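Local coordinates for protein N-acetyl-beta-D glucosaminidase (Rhizomucor miehei CAU432, PDB 4ZM6) that probably hydrolyses beta-linked N-acetylglucosamine through a family 3 glycoside hydrolase domain and carries a GCN5-related glucosamine N-acetyltransferase region that binds acetyl-CoA, at residues Gln694-Pro699 with Ile815-Asn820; Val753-Gln756 with Arg762-Ala765. All coordinates share one frame; numbering follows the deposited sequence.

Contact 1: Gln694-Pro699 with Ile815-Asn820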
# COMPACT_ATOMS: atom_id res chain seq x y z
N GLN A 694 13.56 -50.51 16.04
CA GLN A 694 12.96 -51.39 17.05
C GLN A 694 14.01 -52.12 17.86
O GLN A 694 14.07 -51.99 19.09
CB GLN A 694 12.02 -52.41 16.37
CG GLN A 694 10.58 -52.36 16.86
CD GLN A 694 9.59 -52.37 15.71
OE1 GLN A 694 9.56 -53.30 14.91
NE2 GLN A 694 8.78 -51.31 15.61
N ASP A 695 14.86 -52.89 17.17
CA ASP A 695 16.01 -53.54 17.79
C ASP A 695 17.26 -53.24 16.96
O ASP A 695 17.72 -54.08 16.19
CB ASP A 695 15.78 -55.06 17.92
CG ASP A 695 15.36 -55.47 19.34
OD1 ASP A 695 14.80 -54.64 20.09
OD2 ASP A 695 15.59 -56.65 19.69
N TYR A 696 17.78 -52.03 17.12
CA TYR A 696 18.96 -51.58 16.40
C TYR A 696 20.20 -51.70 17.27
O TYR A 696 20.23 -51.22 18.41
CB TYR A 696 18.81 -50.12 15.92
CG TYR A 696 20.11 -49.53 15.40
CD1 TYR A 696 20.52 -49.76 14.09
CD2 TYR A 696 20.93 -48.76 16.22
CE1 TYR A 696 21.71 -49.24 13.61
CE2 TYR A 696 22.12 -48.23 15.75
CZ TYR A 696 22.51 -48.47 14.44
OH TYR A 696 23.69 -47.94 13.98
N LYS A 697 21.23 -52.34 16.71
CA LYS A 697 22.54 -52.43 17.34
C LYS A 697 23.58 -51.82 16.40
O LYS A 697 23.52 -52.03 15.19
CB LYS A 697 22.87 -53.90 17.62
CG LYS A 697 23.75 -54.11 18.85
CD LYS A 697 22.95 -54.05 20.15
CE LYS A 697 22.11 -55.30 20.39
NZ LYS A 697 22.94 -56.54 20.48
N VAL A 698 24.52 -51.07 16.97
CA VAL A 698 25.62 -50.50 16.19
C VAL A 698 26.50 -51.65 15.69
O VAL A 698 27.06 -52.38 16.50
CB VAL A 698 26.47 -49.52 17.02
CG1 VAL A 698 27.68 -49.03 16.23
CG2 VAL A 698 25.63 -48.34 17.48
N PRO A 699 26.62 -51.82 14.36
CA PRO A 699 27.45 -52.89 13.81
C PRO A 699 28.87 -52.90 14.38
O PRO A 699 29.43 -51.84 14.65
CB PRO A 699 27.47 -52.59 12.31
CG PRO A 699 26.20 -51.86 12.05
CD PRO A 699 25.94 -51.05 13.29
N ILE A 815 29.27 -41.55 13.36
CA ILE A 815 28.41 -40.56 14.00
C ILE A 815 26.94 -40.76 13.66
O ILE A 815 26.07 -40.51 14.51
CB ILE A 815 28.85 -39.12 13.67
CG1 ILE A 815 28.18 -38.13 14.62
CG2 ILE A 815 28.54 -38.77 12.22
CD1 ILE A 815 28.75 -36.74 14.54
N VAL A 816 26.64 -41.22 12.45
CA VAL A 816 25.26 -41.54 12.09
C VAL A 816 24.81 -42.77 12.87
O VAL A 816 23.70 -42.80 13.39
CB VAL A 816 25.10 -41.77 10.57
CG1 VAL A 816 23.78 -42.45 10.24
CG2 VAL A 816 25.19 -40.44 9.84
N ALA A 817 25.67 -43.78 12.96
CA ALA A 817 25.34 -45.01 13.68
C ALA A 817 25.13 -44.71 15.15
O ALA A 817 24.23 -45.27 15.80
CB ALA A 817 26.44 -46.05 13.49
N HIS A 818 25.94 -43.80 15.68
CA HIS A 818 25.78 -43.34 17.05
C HIS A 818 24.45 -42.62 17.22
O HIS A 818 23.74 -42.85 18.19
CB HIS A 818 26.93 -42.41 17.43
CG HIS A 818 27.02 -42.15 18.89
ND1 HIS A 818 26.61 -40.96 19.46
CD2 HIS A 818 27.45 -42.93 19.91
CE1 HIS A 818 26.80 -41.02 20.77
NE2 HIS A 818 27.30 -42.20 21.07
N ALA A 819 24.12 -41.75 16.27
CA ALA A 819 22.83 -41.05 16.26
C ALA A 819 21.65 -42.02 16.32
O ALA A 819 20.66 -41.76 17.00
CB ALA A 819 22.72 -40.15 15.04
N ASN A 820 21.76 -43.14 15.60
CA ASN A 820 20.75 -44.18 15.67
C ASN A 820 20.65 -44.80 17.07
O ASN A 820 19.55 -45.08 17.55
CB ASN A 820 21.00 -45.28 14.63
CG ASN A 820 20.42 -44.93 13.27
OD1 ASN A 820 20.11 -43.78 12.99
ND2 ASN A 820 20.26 -45.95 12.43
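The ring of Y696 lies against N820 and puts its hydroxyl beside the backbone of A817, three residues earlier on the helix. Over one ring face sits the methylene of N820: CB is 3.8 Å from the centroid of the Y696 ring and 28° off the ring normal, the geometry of a CH-pi contact. The methylene is displaced toward the CE2 side of the ring, with N820 CB to Y696 CE2 at 3.3 Å. The N820 amide stands steeply against the ring instead of stacking on it, and its ND2 is 3.8 Å from Y696 CE1. Its OD1 is engaged elsewhere, hydrogen-bonded to the hydroxyl of Y847, which ties the amide to the neighbouring strand 847-857.

With CG of Y696 anti to the backbone N (chi1 169°), the ring extends from the loop to the helix and its end reaches the main chain. There Y696 OH donates to A817 O at 3.3 Å, a rather long bond. The C=O...donor angle is 101°, so the hydroxyl comes from beside the carbonyl rather than from beyond its oxygen. A817 CB also meets Y696 OH, at 3.4 Å.

V698 adds an apolar element two residues along: its CG1 is 4.2 Å from A817 CB, and its CG2 is 3.8 Å from A817 O.

The contact joins the connection between strand 686-692 and helix 700-709 to helix 811-825. P699 is the N-cap residue of helix 700-709, and V698 O accepts a hydrogen bond from Q703 NE2. Elsewhere on helix 811-825, V816 and A819 pack on M797 of strand 794-802, I815 meets A765 and L767 of strand 763-771, and the H818 ring meets that of F713 from strand 711-715.

Contact 2: Val753-Gln756 with Arg762-Ala765; sequences VARQ and RVIA
A754 stands opposite two residues, I764 and A765, which defines a classic beta bulge in the antiparallel hairpin of strands 751-756 and 763-771. Two backbone bonds fix it: A754 N donates to A765 O at 3.1 Å, and I764 N donates to A754 O at 2.9 Å in a nearly straight line (175° at the hydrogen). The extra residue shows in the backbone of I764, whose psi of -9° departs from an extended strand. Beyond the bulge R755 pairs with V763, while the bond from Q756 N to R762 O is weak at 3.3 Å. On the face shared by A754 and A765 the methyl groups meet, CB to CB at 3.7 Å, and I764 CG1 also reaches A754 CB.

The opposite face carries R755. Its CB lies 3.8 Å from R762 O, and CG stays alongside the same oxygen at 3.9 Å. CD carries the chain onward, and a bend at chi3 (134°) turns the head so that NE donates to the carbonyl oxygen of G761. One face of the guanidinium then receives V763 CG2, 4.1 Å from R755 NH1 and displaced toward the group's rim. NH1 forms a salt bridge with E723 of helix 721-731, and NH2 has a weak, long ion pair with E720. On the same face as R755, V753 CG1 packs on V763 CG1 at 4.0 Å.

The chemistry therefore differs by face: apolar groups lie toward helix 811-825, whereas the other face combines valines with a buried arginine whose charge is probably balanced mainly by E723 of helix 721-731.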
# COMPACT_ATOMS: atom_id res chain seq x y z
N VAL A 753 28.37 -33.90 18.42
CA VAL A 753 29.64 -33.70 17.74
C VAL A 753 30.52 -34.91 17.97
O VAL A 753 30.38 -35.60 18.99
CB VAL A 753 30.38 -32.45 18.25
CG1 VAL A 753 29.67 -31.18 17.81
CG2 VAL A 753 30.53 -32.47 19.77
N ALA A 754 31.40 -35.17 17.01
CA ALA A 754 32.50 -36.10 17.18
C ALA A 754 33.74 -35.30 17.54
O ALA A 754 33.97 -34.24 16.94
CB ALA A 754 32.73 -36.90 15.91
N ARG A 755 34.51 -35.78 18.52
CA ARG A 755 35.77 -35.15 18.92
C ARG A 755 36.91 -36.15 18.89
O ARG A 755 36.70 -37.36 19.01
CB ARG A 755 35.67 -34.57 20.33
CG ARG A 755 34.76 -33.37 20.46
CD ARG A 755 34.71 -32.86 21.89
NE ARG A 755 34.85 -31.40 21.95
CZ ARG A 755 33.88 -30.54 22.26
NH1 ARG A 755 34.15 -29.24 22.27
NH2 ARG A 755 32.65 -30.95 22.57
N GLN A 756 38.13 -35.65 18.74
CA GLN A 756 39.31 -36.51 18.73
C GLN A 756 39.65 -36.90 20.16
O GLN A 756 39.70 -36.05 21.04
CB GLN A 756 40.51 -35.80 18.09
CG GLN A 756 41.73 -36.68 17.90
CD GLN A 756 41.43 -37.95 17.11
OE1 GLN A 756 41.68 -39.06 17.57
NE2 GLN A 756 40.87 -37.77 15.93
N ARG A 762 39.35 -31.48 19.61
CA ARG A 762 38.77 -30.57 18.62
C ARG A 762 37.59 -31.27 17.94
O ARG A 762 37.57 -32.50 17.83
CB ARG A 762 39.83 -30.13 17.59
CG ARG A 762 40.18 -31.18 16.55
CD ARG A 762 41.49 -30.90 15.83
NE ARG A 762 41.89 -32.04 15.00
CZ ARG A 762 42.55 -33.12 15.42
NH1 ARG A 762 42.94 -33.24 16.70
NH2 ARG A 762 42.84 -34.09 14.56
N VAL A 763 36.61 -30.48 17.52
CA VAL A 763 35.44 -31.01 16.83
C VAL A 763 35.82 -31.40 15.40
O VAL A 763 36.39 -30.60 14.66
CB VAL A 763 34.29 -29.98 16.79
CG1 VAL A 763 33.11 -30.51 15.98
CG2 VAL A 763 33.85 -29.61 18.20
N ILE A 764 35.51 -32.64 15.03
CA ILE A 764 35.87 -33.17 13.71
C ILE A 764 34.65 -33.59 12.88
O ILE A 764 34.79 -33.91 11.70
CB ILE A 764 36.86 -34.36 13.82
CG1 ILE A 764 36.24 -35.53 14.60
CG2 ILE A 764 38.16 -33.89 14.46
CD1 ILE A 764 37.23 -36.62 14.94
N ALA A 765 33.47 -33.60 13.49
CA ALA A 765 32.25 -33.93 12.79
C ALA A 765 31.08 -33.45 13.63
O ALA A 765 31.27 -33.07 14.80
CB ALA A 765 32.15 -35.43 12.55

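Overall arrangement
The two contacts meet through helix 811-825: their centres are about 18 Å apart, yet I815 CD1, on the helix segment of contact 1, comes within 3.9 Å of A754 N in contact 2. Contact 2 is the more buried and is local, joining adjacent strands chiefly by main-chain bonds around a bulge. Contact 1 is only partly buried and long-range in sequence, attaching a loop to that helix through an aromatic side chain and one side-chain-to-backbone bond. Contact 2 includes a charged arginine, R755, whose acidic partners lie outside its segments, whereas contact 1 relies on neutral polar and apolar groups. Both lie away from the acetyl-CoA-binding residues.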